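Local atomic coordinates of NADPH-dependent nitro/flavin reductase (Bacillus subtilis, PDB entry 3N2S), a protein that uses NADPH to reduce flavin mononucleotide, and also reduces nitroaromatic compounds, quinones and azo dyes, working as an FMN-binding homodimer. Residues 20-25 and 75-80; 49-54 and 58-63; 120-125 and 159-164; 177-182 and 195-200. All blocks are in the same frame, centred on the assembly; numbering follows the deposited sequence.

Interaction 1 of 4, residues 20-25 and 75-80; sequences QLLTAE and HFFVFC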
loop_
_atom_site.group_PDB
_atom_site.type_symbol
_atom_site.label_atom_id
_atom_site.label_comp_id
_atom_site.label_asym_id
_atom_site.label_seq_id
_atom_site.Cartn_x
_atom_site.Cartn_y
_atom_site.Cartn_z
ATOM N N GLN A 20 -13.545 24.900 -1.013
ATOM C CA GLN A 20 -14.763 24.110 -0.766
ATOM C C GLN A 20 -14.446 22.841 0.027
ATOM O O GLN A 20 -13.741 21.961 -0.477
ATOM C CB GLN A 20 -15.482 23.762 -2.071
ATOM C CG GLN A 20 -16.879 23.165 -1.850
ATOM C CD GLN A 20 -17.573 22.754 -3.131
ATOM O OE1 GLN A 20 -17.126 23.052 -4.242
ATOM N NE2 GLN A 20 -18.678 22.038 -2.999
ATOM N N LEU A 21 -14.978 22.747 1.250
ATOM C CA LEU A 21 -14.732 21.589 2.107
ATOM C C LEU A 21 -15.515 20.368 1.628
ATOM O O LEU A 21 -16.558 20.504 0.981
ATOM C CB LEU A 21 -15.036 21.888 3.593
ATOM C CG LEU A 21 -14.329 23.096 4.258
ATOM C CD1 LEU A 21 -14.942 23.410 5.596
ATOM C CD2 LEU A 21 -12.823 22.870 4.411
ATOM N N LEU A 22 -15.001 19.169 1.938
ATOM C CA LEU A 22 -15.708 17.930 1.641
ATOM C C LEU A 22 -16.904 17.878 2.577
ATOM O O LEU A 22 -16.808 18.330 3.719
ATOM C CB LEU A 22 -14.823 16.705 1.908
ATOM C CG LEU A 22 -13.541 16.560 1.060
ATOM C CD1 LEU A 22 -13.000 15.141 1.168
ATOM C CD2 LEU A 22 -13.782 16.909 -0.428
ATOM N N THR A 23 -18.019 17.327 2.097
ATOM C CA THR A 23 -19.211 17.168 2.928
ATOM C C THR A 23 -19.019 15.947 3.839
ATOM O O THR A 23 -18.135 15.118 3.582
ATOM C CB THR A 23 -20.463 17.026 2.044
ATOM O OG1 THR A 23 -20.406 15.779 1.349
ATOM C CG2 THR A 23 -20.619 18.185 1.054
ATOM N N ALA A 24 -19.862 15.808 4.876
ATOM C CA ALA A 24 -19.799 14.653 5.776
ATOM C C ALA A 24 -20.109 13.363 5.007
ATOM O O ALA A 24 -19.509 12.330 5.299
ATOM C CB ALA A 24 -20.763 14.834 6.936
ATOM N N GLU A 25 -20.995 13.443 3.991
ATOM C CA GLU A 25 -21.365 12.316 3.119
ATOM C C GLU A 25 -20.158 11.871 2.256
ATOM O O GLU A 25 -19.930 10.667 2.103
ATOM C CB GLU A 25 -22.546 12.700 2.211
ATOM C CG GLU A 25 -23.031 11.576 1.308
ATOM C CD GLU A 25 -23.902 12.031 0.152
ATOM O OE1 GLU A 25 -23.387 12.760 -0.729
ATOM O OE2 GLU A 25 -25.096 11.653 0.121
ATOM N N HIS A 75 -10.340 18.360 2.752
ATOM C CA HIS A 75 -10.091 17.596 3.987
ATOM C C HIS A 75 -8.688 17.029 3.920
ATOM O O HIS A 75 -8.218 16.714 2.817
ATOM C CB HIS A 75 -11.104 16.440 4.155
ATOM C CG HIS A 75 -11.293 15.997 5.584
ATOM N ND1 HIS A 75 -11.653 16.891 6.576
ATOM C CD2 HIS A 75 -11.216 14.763 6.132
ATOM C CE1 HIS A 75 -11.755 16.187 7.690
ATOM N NE2 HIS A 75 -11.518 14.901 7.470
ATOM N N PHE A 76 -8.026 16.882 5.079
ATOM C CA PHE A 76 -6.698 16.275 5.128
ATOM C C PHE A 76 -6.751 14.996 5.962
ATOM O O PHE A 76 -7.068 15.052 7.153
ATOM C CB PHE A 76 -5.626 17.251 5.640
ATOM C CG PHE A 76 -4.209 16.737 5.515
ATOM C CD1 PHE A 76 -3.649 16.484 4.262
ATOM C CD2 PHE A 76 -3.424 16.513 6.648
ATOM C CE1 PHE A 76 -2.341 15.993 4.158
ATOM C CE2 PHE A 76 -2.122 16.040 6.536
ATOM C CZ PHE A 76 -1.587 15.796 5.295
ATOM N N PHE A 77 -6.487 13.854 5.326
ATOM C CA PHE A 77 -6.496 12.551 5.987
ATOM C C PHE A 77 -5.073 12.117 6.312
ATOM O O PHE A 77 -4.185 12.278 5.483
ATOM C CB PHE A 77 -7.155 11.483 5.095
ATOM C CG PHE A 77 -8.603 11.724 4.720
ATOM C CD1 PHE A 77 -9.636 11.164 5.470
ATOM C CD2 PHE A 77 -8.934 12.438 3.568
ATOM C CE1 PHE A 77 -10.974 11.328 5.085
ATOM C CE2 PHE A 77 -10.277 12.635 3.206
ATOM C CZ PHE A 77 -11.284 12.069 3.962
ATOM N N VAL A 78 -4.858 11.541 7.504
ATOM C CA VAL A 78 -3.538 11.001 7.846
ATOM C C VAL A 78 -3.695 9.495 8.018
ATOM O O VAL A 78 -4.454 9.049 8.892
ATOM C CB VAL A 78 -2.810 11.679 9.049
ATOM C CG1 VAL A 78 -1.465 10.990 9.331
ATOM C CG2 VAL A 78 -2.605 13.171 8.787
ATOM N N PHE A 79 -2.978 8.715 7.182
ATOM C CA PHE A 79 -3.024 7.256 7.254
ATOM C C PHE A 79 -1.961 6.773 8.194
ATOM O O PHE A 79 -0.794 7.145 8.043
ATOM C CB PHE A 79 -2.883 6.600 5.854
ATOM C CG PHE A 79 -4.181 6.664 5.091
ATOM C CD1 PHE A 79 -5.029 5.563 5.036
ATOM C CD2 PHE A 79 -4.588 7.848 4.474
ATOM C CE1 PHE A 79 -6.257 5.638 4.368
ATOM C CE2 PHE A 79 -5.803 7.916 3.786
ATOM C CZ PHE A 79 -6.634 6.810 3.745
ATOM N N CYS A 80 -2.361 5.927 9.152
ATOM C CA CYS A 80 -1.430 5.373 10.151
ATOM C C CYS A 80 -1.411 3.880 10.123
ATOM O O CYS A 80 -2.477 3.274 10.041
ATOM C CB CYS A 80 -1.799 5.831 11.564
ATOM S SG CYS A 80 -1.991 7.610 11.766
#

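Interaction 2 of 4, residues 49-54 and 58-63; sequences IGVSDP and RELSVL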
loop_
_atom_site.group_PDB
_atom_site.type_symbol
_atom_site.label_atom_id
_atom_site.label_comp_id
_atom_site.label_asym_id
_atom_site.label_seq_id
_atom_site.Cartn_x
_atom_site.Cartn_y
_atom_site.Cartn_z
ATOM N N ILE A 49 -6.823 9.463 10.362
ATOM C CA ILE A 49 -7.143 10.649 11.161
ATOM C C ILE A 49 -7.534 11.768 10.197
ATOM O O ILE A 49 -6.712 12.194 9.390
ATOM C CB ILE A 49 -6.000 11.058 12.135
ATOM C CG1 ILE A 49 -5.597 9.843 13.036
ATOM C CG2 ILE A 49 -6.438 12.286 13.002
ATOM C CD1 ILE A 49 -4.376 10.020 13.799
ATOM N N GLY A 50 -8.784 12.215 10.285
ATOM C CA GLY A 50 -9.291 13.310 9.469
ATOM C C GLY A 50 -8.981 14.638 10.144
ATOM O O GLY A 50 -9.503 14.936 11.229
ATOM N N VAL A 51 -8.090 15.421 9.527
ATOM C CA VAL A 51 -7.632 16.696 10.098
ATOM C C VAL A 51 -8.355 17.889 9.448
ATOM O O VAL A 51 -8.182 18.169 8.255
ATOM C CB VAL A 51 -6.085 16.839 10.080
ATOM C CG1 VAL A 51 -5.622 18.048 10.917
ATOM C CG2 VAL A 51 -5.409 15.561 10.587
ATOM N N SER A 52 -9.216 18.543 10.243
ATOM C CA SER A 52 -9.972 19.721 9.820
ATOM C C SER A 52 -9.608 20.953 10.682
ATOM O O SER A 52 -9.866 22.072 10.259
ATOM C CB SER A 52 -11.472 19.448 9.845
ATOM O OG SER A 52 -11.900 19.143 11.161
ATOM N N ASP A 53 -8.985 20.746 11.854
ATOM C CA ASP A 53 -8.571 21.840 12.744
ATOM C C ASP A 53 -7.501 22.715 12.034
ATOM O O ASP A 53 -6.426 22.204 11.706
ATOM C CB ASP A 53 -8.042 21.319 14.092
ATOM C CG ASP A 53 -7.571 22.423 15.046
ATOM O OD1 ASP A 53 -8.432 23.078 15.672
ATOM O OD2 ASP A 53 -6.359 22.669 15.113
ATOM N N PRO A 54 -7.814 24.011 11.749
ATOM C CA PRO A 54 -6.854 24.890 11.050
ATOM C C PRO A 54 -5.445 24.897 11.630
ATOM O O PRO A 54 -4.489 24.814 10.870
ATOM C CB PRO A 54 -7.527 26.269 11.138
ATOM C CG PRO A 54 -8.967 25.954 11.117
ATOM C CD PRO A 54 -9.071 24.745 12.033
ATOM N N ARG A 58 -2.149 23.408 9.600
ATOM C CA ARG A 58 -1.018 24.328 9.441
ATOM C C ARG A 58 0.265 23.693 9.938
ATOM O O ARG A 58 1.258 23.695 9.215
ATOM C CB ARG A 58 -1.271 25.674 10.164
ATOM C CG ARG A 58 -0.226 26.730 9.778
ATOM C CD ARG A 58 0.003 27.756 10.876
ATOM N NE ARG A 58 0.351 27.159 12.174
ATOM C CZ ARG A 58 1.581 26.821 12.548
ATOM N NH1 ARG A 58 1.794 26.289 13.742
ATOM N NH2 ARG A 58 2.605 27.000 11.725
ATOM N N GLU A 59 0.256 23.144 11.164
ATOM C CA GLU A 59 1.447 22.507 11.732
ATOM C C GLU A 59 1.936 21.387 10.831
ATOM O O GLU A 59 3.131 21.295 10.566
ATOM C CB GLU A 59 1.164 21.927 13.133
ATOM C CG GLU A 59 0.928 22.943 14.230
ATOM C CD GLU A 59 0.478 22.269 15.510
ATOM O OE1 GLU A 59 -0.707 21.863 15.597
ATOM O OE2 GLU A 59 1.339 22.085 16.397
ATOM N N LEU A 60 1.023 20.522 10.371
ATOM C CA LEU A 60 1.374 19.397 9.497
ATOM C C LEU A 60 1.955 19.886 8.181
ATOM O O LEU A 60 2.924 19.304 7.697
ATOM C CB LEU A 60 0.148 18.485 9.258
ATOM C CG LEU A 60 -0.400 17.751 10.511
ATOM C CD1 LEU A 60 -1.727 17.101 10.227
ATOM C CD2 LEU A 60 0.628 16.755 11.106
ATOM N N SER A 61 1.407 20.976 7.621
ATOM C CA SER A 61 1.932 21.564 6.388
ATOM C C SER A 61 3.409 21.956 6.601
ATOM O O SER A 61 4.254 21.635 5.768
ATOM C CB SER A 61 1.117 22.803 6.002
ATOM O OG SER A 61 1.781 23.497 4.961
ATOM N N VAL A 62 3.705 22.640 7.730
ATOM C CA VAL A 62 5.068 23.085 8.074
ATOM C C VAL A 62 5.987 21.884 8.236
ATOM O O VAL A 62 7.056 21.836 7.602
ATOM C CB VAL A 62 5.098 24.008 9.324
ATOM C CG1 VAL A 62 6.536 24.310 9.752
ATOM C CG2 VAL A 62 4.346 25.296 9.042
ATOM N N LEU A 63 5.562 20.899 9.055
ATOM C CA LEU A 63 6.340 19.676 9.294
ATOM C C LEU A 63 6.597 18.932 7.992
ATOM O O LEU A 63 7.677 18.379 7.824
ATOM C CB LEU A 63 5.657 18.765 10.347
ATOM C CG LEU A 63 5.485 19.371 11.756
ATOM C CD1 LEU A 63 4.517 18.540 12.618
ATOM C CD2 LEU A 63 6.830 19.590 12.437
#

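Interaction 3 of 4, residues 120-125 and 159-164; sequences NMSIAA and FGLAVG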
loop_
_atom_site.group_PDB
_atom_site.type_symbol
_atom_site.label_atom_id
_atom_site.label_comp_id
_atom_site.label_asym_id
_atom_site.label_seq_id
_atom_site.Cartn_x
_atom_site.Cartn_y
_atom_site.Cartn_z
ATOM N N ASN A 120 -7.618 2.902 -2.235
ATOM C CA ASN A 120 -9.068 2.775 -2.437
ATOM C C ASN A 120 -9.716 4.150 -2.243
ATOM O O ASN A 120 -10.565 4.553 -3.048
ATOM C CB ASN A 120 -9.671 1.789 -1.443
ATOM C CG ASN A 120 -10.041 0.460 -2.055
ATOM O OD1 ASN A 120 -10.639 -0.397 -1.411
ATOM N ND2 ASN A 120 -9.690 0.257 -3.300
HETATM N N MSE A 121 -9.301 4.880 -1.183
HETATM C CA MSE A 121 -9.813 6.238 -0.947
HETATM C C MSE A 121 -9.479 7.153 -2.131
HETATM O O MSE A 121 -10.329 7.939 -2.559
HETATM C CB MSE A 121 -9.251 6.849 0.368
HETATM C CG MSE A 121 -9.818 8.254 0.624
HETATM SE SE MSE A 121 -9.286 9.100 2.266
HETATM C CE MSE A 121 -10.327 7.995 3.572
ATOM N N SER A 122 -8.237 7.050 -2.660
ATOM C CA SER A 122 -7.791 7.895 -3.761
ATOM C C SER A 122 -8.648 7.658 -5.015
ATOM O O SER A 122 -9.119 8.626 -5.626
ATOM C CB SER A 122 -6.306 7.662 -4.060
ATOM O OG SER A 122 -5.517 8.064 -2.944
ATOM N N ILE A 123 -8.865 6.384 -5.376
ATOM C CA ILE A 123 -9.686 6.032 -6.560
ATOM C C ILE A 123 -11.136 6.496 -6.355
ATOM O O ILE A 123 -11.745 7.053 -7.282
ATOM C CB ILE A 123 -9.590 4.536 -6.906
ATOM C CG1 ILE A 123 -8.137 4.117 -7.250
ATOM C CG2 ILE A 123 -10.532 4.153 -8.061
ATOM C CD1 ILE A 123 -7.947 2.590 -6.848
ATOM N N ALA A 124 -11.682 6.267 -5.154
ATOM C CA ALA A 124 -13.047 6.724 -4.844
ATOM C C ALA A 124 -13.140 8.249 -5.016
ATOM O O ALA A 124 -14.054 8.716 -5.701
ATOM C CB ALA A 124 -13.427 6.318 -3.434
ATOM N N ALA A 125 -12.163 9.020 -4.477
ATOM C CA ALA A 125 -12.165 10.492 -4.588
ATOM C C ALA A 125 -12.078 10.956 -6.039
ATOM O O ALA A 125 -12.880 11.798 -6.472
ATOM C CB ALA A 125 -11.034 11.099 -3.769
ATOM N N PHE A 159 1.668 8.735 5.969
ATOM C CA PHE A 159 1.517 9.810 4.972
ATOM C C PHE A 159 0.150 10.430 5.147
ATOM O O PHE A 159 -0.761 9.789 5.680
ATOM C CB PHE A 159 1.644 9.275 3.519
ATOM C CG PHE A 159 0.809 8.036 3.254
ATOM C CD1 PHE A 159 -0.536 8.143 2.916
ATOM C CD2 PHE A 159 1.368 6.760 3.358
ATOM C CE1 PHE A 159 -1.306 7.006 2.723
ATOM C CE2 PHE A 159 0.588 5.616 3.155
ATOM C CZ PHE A 159 -0.742 5.745 2.843
ATOM N N GLY A 160 0.028 11.661 4.678
ATOM C CA GLY A 160 -1.251 12.336 4.603
ATOM C C GLY A 160 -1.824 12.127 3.210
ATOM O O GLY A 160 -1.130 11.644 2.287
ATOM N N LEU A 161 -3.097 12.462 3.051
ATOM C CA LEU A 161 -3.785 12.442 1.770
ATOM C C LEU A 161 -4.651 13.684 1.730
ATOM O O LEU A 161 -5.605 13.786 2.500
ATOM C CB LEU A 161 -4.634 11.162 1.561
ATOM C CG LEU A 161 -5.206 10.981 0.144
ATOM C CD1 LEU A 161 -4.062 10.684 -0.886
ATOM C CD2 LEU A 161 -6.280 9.873 0.118
ATOM N N ALA A 162 -4.251 14.664 0.908
ATOM C CA ALA A 162 -4.981 15.901 0.698
ATOM C C ALA A 162 -6.039 15.583 -0.354
ATOM O O ALA A 162 -5.732 14.960 -1.363
ATOM C CB ALA A 162 -4.044 16.996 0.202
ATOM N N VAL A 163 -7.306 15.900 -0.056
ATOM C CA VAL A 163 -8.428 15.639 -0.960
ATOM C C VAL A 163 -9.219 16.949 -1.111
ATOM O O VAL A 163 -9.432 17.641 -0.125
ATOM C CB VAL A 163 -9.359 14.494 -0.453
ATOM C CG1 VAL A 163 -10.425 14.168 -1.500
ATOM C CG2 VAL A 163 -8.563 13.226 -0.080
ATOM N N GLY A 164 -9.637 17.273 -2.325
ATOM C CA GLY A 164 -10.428 18.479 -2.542
ATOM C C GLY A 164 -10.895 18.667 -3.968
ATOM O O GLY A 164 -10.654 17.817 -4.835
#

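Interaction 4 of 4, residues 177-182 and 195-200; sequences PKQAVY and RHTMNT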
loop_
_atom_site.group_PDB
_atom_site.type_symbol
_atom_site.label_atom_id
_atom_site.label_comp_id
_atom_site.label_asym_id
_atom_site.label_seq_id
_atom_site.Cartn_x
_atom_site.Cartn_y
_atom_site.Cartn_z
ATOM N N PRO A 177 8.539 2.514 -18.760
ATOM C CA PRO A 177 8.026 1.591 -19.789
ATOM C C PRO A 177 7.590 0.300 -19.116
ATOM O O PRO A 177 8.183 -0.099 -18.110
ATOM C CB PRO A 177 9.258 1.351 -20.677
ATOM C CG PRO A 177 10.041 2.633 -20.540
ATOM C CD PRO A 177 9.925 2.929 -19.063
ATOM N N LYS A 178 6.532 -0.326 -19.632
ATOM C CA LYS A 178 5.989 -1.583 -19.116
ATOM C C LYS A 178 7.082 -2.627 -18.815
ATOM O O LYS A 178 7.107 -3.187 -17.721
ATOM C CB LYS A 178 4.946 -2.142 -20.109
ATOM C CG LYS A 178 4.352 -3.509 -19.736
ATOM C CD LYS A 178 3.586 -4.097 -20.917
ATOM C CE LYS A 178 2.953 -5.430 -20.603
ATOM N NZ LYS A 178 2.241 -5.973 -21.786
ATOM N N GLN A 179 7.988 -2.861 -19.778
ATOM C CA GLN A 179 9.058 -3.842 -19.650
ATOM C C GLN A 179 10.112 -3.557 -18.535
ATOM O O GLN A 179 10.844 -4.470 -18.140
ATOM C CB GLN A 179 9.642 -4.200 -21.032
ATOM C CG GLN A 179 10.499 -3.116 -21.696
ATOM C CD GLN A 179 9.841 -1.979 -22.465
ATOM O OE1 GLN A 179 10.545 -1.157 -23.078
ATOM N NE2 GLN A 179 8.509 -1.887 -22.479
ATOM N N ALA A 180 10.152 -2.313 -17.995
ATOM C CA ALA A 180 11.011 -2.009 -16.848
ATOM C C ALA A 180 10.359 -2.539 -15.552
ATOM O O ALA A 180 11.058 -2.927 -14.625
ATOM C CB ALA A 180 11.207 -0.507 -16.707
ATOM N N VAL A 181 9.032 -2.468 -15.468
ATOM C CA VAL A 181 8.288 -2.832 -14.246
ATOM C C VAL A 181 7.758 -4.258 -14.253
ATOM O O VAL A 181 7.739 -4.903 -13.204
ATOM C CB VAL A 181 7.172 -1.780 -13.998
ATOM C CG1 VAL A 181 6.202 -2.205 -12.893
ATOM C CG2 VAL A 181 7.781 -0.424 -13.671
ATOM N N TYR A 182 7.297 -4.731 -15.420
ATOM C CA TYR A 182 6.667 -6.046 -15.572
ATOM C C TYR A 182 7.633 -7.064 -16.139
ATOM O O TYR A 182 8.270 -6.801 -17.160
ATOM C CB TYR A 182 5.389 -5.923 -16.438
ATOM C CG TYR A 182 4.639 -7.237 -16.585
ATOM C CD1 TYR A 182 3.952 -7.792 -15.512
ATOM C CD2 TYR A 182 4.664 -7.946 -17.784
ATOM C CE1 TYR A 182 3.238 -8.982 -15.648
ATOM C CE2 TYR A 182 4.001 -9.167 -17.916
ATOM C CZ TYR A 182 3.292 -9.684 -16.841
ATOM O OH TYR A 182 2.624 -10.878 -16.946
ATOM N N ARG A 195 19.484 -0.915 -19.807
ATOM C CA ARG A 195 20.013 0.316 -20.395
ATOM C C ARG A 195 19.121 0.895 -21.450
ATOM O O ARG A 195 18.953 2.097 -21.457
ATOM C CB ARG A 195 21.421 0.120 -20.957
ATOM C CG ARG A 195 22.435 -0.064 -19.883
ATOM C CD ARG A 195 23.791 0.300 -20.393
ATOM N NE ARG A 195 24.771 -0.104 -19.405
ATOM C CZ ARG A 195 25.822 -0.851 -19.684
ATOM N NH1 ARG A 195 26.044 -1.258 -20.929
ATOM N NH2 ARG A 195 26.673 -1.185 -18.726
ATOM N N HIS A 196 18.550 0.053 -22.327
ATOM C CA HIS A 196 17.646 0.456 -23.407
ATOM C C HIS A 196 16.365 1.075 -22.829
ATOM O O HIS A 196 15.918 2.112 -23.312
ATOM C CB HIS A 196 17.290 -0.760 -24.285
ATOM C CG HIS A 196 16.422 -0.433 -25.456
ATOM N ND1 HIS A 196 15.063 -0.729 -25.460
ATOM C CD2 HIS A 196 16.741 0.159 -26.627
ATOM C CE1 HIS A 196 14.609 -0.306 -26.627
ATOM N NE2 HIS A 196 15.583 0.238 -27.363
ATOM N N THR A 197 15.766 0.425 -21.814
ATOM C CA THR A 197 14.525 0.925 -21.212
ATOM C C THR A 197 14.767 2.210 -20.435
ATOM O O THR A 197 13.965 3.126 -20.537
ATOM C CB THR A 197 13.834 -0.162 -20.357
ATOM O OG1 THR A 197 14.724 -0.577 -19.340
ATOM C CG2 THR A 197 13.407 -1.359 -21.163
HETATM N N MSE A 198 15.863 2.271 -19.657
HETATM C CA MSE A 198 16.218 3.449 -18.859
HETATM C C MSE A 198 16.612 4.642 -19.729
HETATM O O MSE A 198 16.255 5.762 -19.388
HETATM C CB MSE A 198 17.275 3.127 -17.801
HETATM C CG MSE A 198 16.782 2.093 -16.759
HETATM SE SE MSE A 198 15.060 2.562 -15.894
HETATM C CE MSE A 198 15.544 4.443 -15.529
ATOM N N ASN A 199 17.304 4.401 -20.862
ATOM C CA ASN A 199 17.665 5.459 -21.814
ATOM C C ASN A 199 16.411 6.030 -22.440
ATOM O O ASN A 199 16.291 7.249 -22.553
ATOM C CB ASN A 199 18.595 4.924 -22.935
ATOM C CG ASN A 199 20.056 4.822 -22.581
ATOM O OD1 ASN A 199 20.486 5.007 -21.440
ATOM N ND2 ASN A 199 20.856 4.507 -23.575
ATOM N N THR A 200 15.482 5.150 -22.863
ATOM C CA THR A 200 14.211 5.547 -23.476
ATOM C C THR A 200 13.410 6.389 -22.467
ATOM O O THR A 200 12.905 7.445 -22.829
ATOM C CB THR A 200 13.414 4.300 -23.914
ATOM O OG1 THR A 200 14.203 3.575 -24.854
ATOM C CG2 THR A 200 12.071 4.646 -24.544
#

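Interaction 1 of 4, residues 20-25 and 75-80
Leu22 lies opposite His75, their CA atoms 6.1 Å apart, where the loop running into helix 24-35 passes the start of strand 75-82; no hydrogen bond joins the two segments, although the backbone of Leu22 bonds to that of Gly74 next door. The contact belongs to the isobutyl group of Leu22. It crosses the His75 side chain at about a right angle, with CD1 3.8 Å and CG 3.9 Å from His75 CB. The same CD1 also reaches the edge of the Phe77 ring, near its plane, 4.2 Å from CE2. Because chi1 of His75 is -156°, CG anti to the backbone N, the imidazole swings away from Leu22. His75 CD2 instead sits 3.4 Å above one face of the Phe77 ring, offset toward the rim, and His75 NE2 hydrogen-bonds to Tyr182 OH of the second subunit. Just beyond Leu22, Thr23 caps helix 24-35 while Glu26 OE1 returns a bond to Thr23 N, as in a capping box. Across the two segments the chemistry is purely apolar: Leu22 meets the aliphatic root of the histidine, whose NE2 bonds across the dimer interface.

Interaction 2 of 4, residues 49-54 and 58-63
Val51 and Leu60 meet inside a tight strand-to-helix connection, in which strand 46-51 ends, two residues turn the chain, and helix 54-63 begins at Pro54. The two side chains reach toward each other tip to tip. Leu60 CD1 approaches both methyls of Val51, 4.0 Å from CG2 and 4.1 Å from CG1. With chi1 of Val51 at -169°, CG1 stands anti to the backbone N, and both branches are turned to the leucine. Leu149 of helix 142-149 also packs on Val51, and Phe76 of strand 75-82 on Leu60, which makes this the buried end of the contact.

The other end is backbone and lies at the surface. Arg58 N gives the first-turn helical bond to Pro54 O at 3.0 Å, with an N-H...O angle of 156° and the donor tilted 24° from the carbonyl plane. Arg58 CB rests 3.4 Å from the same oxygen. Beyond it the arginine chain bends at chi3, and its NH1 makes a salt bridge with Glu55 OE2. At the start of the helix Asp53 is the N-cap, its OD2 accepting from Lys56 N. The backbone N atoms of Ser52 and Asp53 bond to Asn185 OD1 of the second subunit, and a strand of that subunit pairs in parallel with Ile49 and Gly50. The whole is a strand-to-helix connection with an Asp N-cap followed by proline at the first position of the helix, placed on an edge strand whose sheet continues into the partner subunit.

Interaction 3 of 4, residues 120-125 and 159-164
Leu161 is gripped by two successive residues of helix 104-127, and this is the tight part of the contact. Its CD2 lies 3.8 Å from SE of Met121, a selenomethionine, the two side chains sliding past each other in opposite directions. Ser122 OG sits 3.6 Å from both CD1 and CD2, facing the fork of the leucine. That oxygen has its partners elsewhere: it hydrogen-bonds to Ala118 O one turn back and weakly to Tyr134 OH, so the leucine methyls simply pack on a satisfied hydroxyl. Leu161 has chi1 -171°, with CG anti to the backbone N, which carries both methyls out to the helix.

Two residues further along the strand and about a turn along the helix, the contact thins to a single methyl pair, Ala125 CB and Val163 CG1, 3.9 Å apart. Neither end opens to solvent: all five touching residues are buried, and the looser end is covered by protein, with Ile132 packing on Ala125, and Leu22 and Phe77 on Val163. The helix and strand segments run nearly parallel, at 14°, with axes 10.1 Å apart, the usual spacing of a helix laid on a sheet.

Met121 also packs against Phe77 and Phe79 of strand 75-82 and against Leu30 and Ala34 of helix 24-35, while Asn120, Ile123 and Ala124 turn to the second subunit. Helix 104-127 is thus sandwiched between the sheet and the dimer interface, and strand 155-164 runs between strands 75-82 and 131-135, the latter carrying Cys133 and Tyr134 of the FMN pocket.

Interaction 4 of 4, residues 177-182 and 195-200
Gln179 and Thr197 lie alongside each other, their side chains pointing in opposite directions as they pass. The methyl CG2 of Thr197 fits against the bent glutamine chain, 3.4 Å from Gln179 CG and also 3.4 Å from Gln179 OE1. The bend comes from chi1 at 72° followed by chi2 at -82°, which turn the chain so that OE1 comes alongside the threonine methyl while NE2 leads away from it. Thr197 turns its CG2 to the glutamine and its OG1 to the helix, where the hydroxyl bonds with Phe194 O and Asp193 O; Ala180 CB stays 4.4 Å from OG1. On the other flank Pro177 CG approaches the backbone, 4.0 Å from Thr197 O. One turn on, Thr200 OG1 donates to His196 O at 2.7 Å, while Thr200 N reaches the same oxygen from the opposite face of its plane.

No hydrogen bond crosses the segments; they meet by van der Waals packing. The short turn 178-181 lies against helix 191-213, and it also has partners in the second subunit: Lys178 NZ makes a salt bridge to Asp28 there, and Tyr182 joins that chain's sheet in a parallel ladder. Such an arm reaching over its partner is consistent with the intertwined dimers of the nitroreductase fold.

From the N terminus, interaction 1 opens at residues 20-25 and closes at 75-80, bringing the start of helix 24-35 back to a central strand. Interaction 2 falls wholly between those ends, a short local closure from 49-54 to 58-63 on the neighbouring edge strand. Interactions 3 and 4 then follow in series, and no loops cross. Interaction 3 joins helix 104-127 to strand 155-164, on the other side of strand 75-82; its centre is about 8 Å from that of interaction 1. Interaction 4 stands apart, about 29 Å from interaction 3, centre to centre, in the arm that the dimer brings to the 75-80 segment of the other chain.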